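PDB 3T6G: SH2 domain-containing protein 3C from Homo sapiens, which acts as an adapter in integrin-mediated adhesion and cell migration, its Cdc25-homology domain being held in a closed form that binds BCAR1 instead of exchanging nucleotide. Local coordinates for residues 137-142 and 186-191. The protein carries 2 engineered substitutions. Sequence-based numbering, arbitrary orientation.
Sequences ELRGTM and KPFLKS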
loop_
_atom_site.group_PDB
_atom_site.type_symbol
_atom_site.label_atom_id
_atom_site.label_comp_id
_atom_site.label_asym_id
_atom_site.label_seq_id
_atom_site.Cartn_x
_atom_site.Cartn_y
_atom_site.Cartn_z
ATOM N N GLU A 137 16.021 -10.171 -4.140
ATOM C CA GLU A 137 15.395 -11.436 -3.759
ATOM C C GLU A 137 13.883 -11.259 -3.518
ATOM O O GLU A 137 13.053 -11.999 -4.042
ATOM C CB GLU A 137 16.068 -12.003 -2.511
ATOM C CG GLU A 137 17.421 -12.627 -2.769
ATOM C CD GLU A 137 17.299 -13.930 -3.520
ATOM O OE1 GLU A 137 16.337 -14.681 -3.248
ATOM O OE2 GLU A 137 18.151 -14.197 -4.393
ATOM N N LEU A 138 13.539 -10.275 -2.709
ATOM C CA LEU A 138 12.153 -9.908 -2.529
ATOM C C LEU A 138 11.451 -9.812 -3.880
ATOM O O LEU A 138 10.349 -10.333 -4.068
ATOM C CB LEU A 138 12.083 -8.586 -1.776
ATOM C CG LEU A 138 12.528 -8.752 -0.329
ATOM C CD1 LEU A 138 12.720 -7.424 0.393
ATOM C CD2 LEU A 138 11.536 -9.665 0.409
ATOM N N ARG A 139 12.108 -9.185 -4.845
ATOM C CA ARG A 139 11.433 -8.925 -6.103
ATOM C C ARG A 139 11.331 -10.150 -6.976
ATOM O O ARG A 139 10.335 -10.337 -7.672
ATOM C CB ARG A 139 12.138 -7.824 -6.876
ATOM C CG ARG A 139 12.285 -8.160 -8.333
ATOM C CD ARG A 139 12.359 -6.922 -9.156
ATOM N NE ARG A 139 11.622 -7.121 -10.384
ATOM C CZ ARG A 139 12.190 -7.344 -11.556
ATOM N NH1 ARG A 139 13.512 -7.375 -11.644
ATOM N NH2 ARG A 139 11.438 -7.521 -12.635
ATOM N N GLY A 140 12.363 -10.984 -6.942
ATOM C CA GLY A 140 12.482 -12.075 -7.892
ATOM C C GLY A 140 12.158 -13.438 -7.330
ATOM O O GLY A 140 11.361 -14.175 -7.890
ATOM N N THR A 141 12.792 -13.787 -6.225
ATOM C CA THR A 141 12.552 -15.081 -5.613
ATOM C C THR A 141 11.185 -15.097 -4.922
ATOM O O THR A 141 10.357 -15.974 -5.180
ATOM C CB THR A 141 13.660 -15.424 -4.602
ATOM O OG1 THR A 141 14.918 -15.470 -5.277
ATOM C CG2 THR A 141 13.409 -16.764 -4.000
ATOM N N MET A 142 10.952 -14.109 -4.064
ATOM C CA MET A 142 9.736 -14.042 -3.261
ATOM C C MET A 142 8.507 -13.435 -3.945
ATOM O O MET A 142 7.393 -13.606 -3.454
ATOM C CB MET A 142 10.011 -13.257 -1.977
ATOM C CG MET A 142 11.003 -13.923 -1.046
ATOM S SD MET A 142 10.946 -15.707 -1.230
ATOM C CE MET A 142 9.572 -16.060 -0.151
ATOM N N LYS A 186 15.696 -0.133 -9.682
ATOM C CA LYS A 186 15.176 1.225 -9.536
ATOM C C LYS A 186 14.099 1.570 -10.566
ATOM O O LYS A 186 13.033 2.105 -10.213
ATOM C CB LYS A 186 16.307 2.247 -9.600
ATOM C CG LYS A 186 16.251 3.249 -8.472
ATOM C CD LYS A 186 17.495 4.086 -8.420
ATOM C CE LYS A 186 17.394 5.125 -7.328
ATOM N NZ LYS A 186 18.698 5.832 -7.176
ATOM N N PRO A 187 14.377 1.262 -11.838
ATOM C CA PRO A 187 13.474 1.555 -12.958
ATOM C C PRO A 187 12.294 0.588 -13.027
ATOM O O PRO A 187 11.273 0.896 -13.643
ATOM C CB PRO A 187 14.372 1.404 -14.198
ATOM C CG PRO A 187 15.806 1.426 -13.660
ATOM C CD PRO A 187 15.706 0.819 -12.287
ATOM N N PHE A 188 12.435 -0.577 -12.411
ATOM C CA PHE A 188 11.319 -1.510 -12.296
ATOM C C PHE A 188 10.286 -0.888 -11.377
ATOM O O PHE A 188 9.106 -0.800 -11.694
ATOM C CB PHE A 188 11.805 -2.820 -11.695
ATOM C CG PHE A 188 10.728 -3.859 -11.526
ATOM C CD1 PHE A 188 10.228 -4.543 -12.621
ATOM C CD2 PHE A 188 10.247 -4.180 -10.267
ATOM C CE1 PHE A 188 9.252 -5.513 -12.461
ATOM C CE2 PHE A 188 9.275 -5.160 -10.097
ATOM C CZ PHE A 188 8.779 -5.824 -11.194
ATOM N N LEU A 189 10.767 -0.442 -10.232
ATOM C CA LEU A 189 9.926 0.193 -9.245
ATOM C C LEU A 189 9.277 1.456 -9.811
ATOM O O LEU A 189 8.156 1.813 -9.447
ATOM C CB LEU A 189 10.772 0.538 -8.035
ATOM C CG LEU A 189 10.039 1.149 -6.859
ATOM C CD1 LEU A 189 8.937 0.233 -6.356
ATOM C CD2 LEU A 189 11.025 1.500 -5.772
ATOM N N LYS A 190 9.983 2.132 -10.705
ATOM C CA LYS A 190 9.461 3.359 -11.281
ATOM C C LYS A 190 8.249 3.034 -12.155
ATOM O O LYS A 190 7.259 3.756 -12.133
ATOM C CB LYS A 190 10.542 4.060 -12.093
ATOM C CG LYS A 190 10.434 5.561 -12.143
ATOM C CD LYS A 190 11.600 6.119 -12.961
ATOM C CE LYS A 190 11.519 7.631 -13.126
ATOM N NZ LYS A 190 12.765 8.164 -13.775
ATOM N N SER A 191 8.339 1.940 -12.915
ATOM C CA SER A 191 7.209 1.403 -13.670
ATOM C C SER A 191 6.028 1.069 -12.769
ATOM O O SER A 191 4.920 1.553 -12.991
ATOM C CB SER A 191 7.602 0.132 -14.409
ATOM O OG SER A 191 8.313 0.418 -15.598
#
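Arg139 and Phe188 make the whole contact between these two segments, with the arginine side chain laid over one face of the phenylalanine ring. They join the C-terminal part of helix 121-140 to helix 175-193 within the Cdc25-homology domain. Glu137 OE1 accepts a hydrogen bond from Thr141 OG1 at 2.6 Å, from above the carboxylate plane, and forms a salt bridge with Arg51. Arg139 then reaches across to the second helix, its chain bent at chi3 (-141°). CD lies over the ring face in a CH-pi contact, 4.0 Å from the ring centroid of Phe188. NE of Arg139 sits over the ring centre, 3.0 Å above the plane of the Phe188 ring, so the packing here is close. CZ of Arg139 is 3.5 Å from the Phe188 centroid and almost on the ring normal, a cation-pi geometry. NH2 continues over the CD1-CE1 side of the ring. The two planes are tilted 46° apart, so the groups do not stack flat. Phe188 has CG anti to its backbone N (chi1 180°), which directs the ring at the arginine from the opposite direction. Arg139 also touches Leu185, one turn earlier on the same helix as Phe188, and Phe148 of helix 145-155. Both touching residues remain partly exposed, and the two backbones stay well apart, with CA of Arg139 9.7 Å from CA of Phe188. This surface link between the two helices therefore probably relies on cation-pi attraction, with the CH-pi contact from CD adding to it.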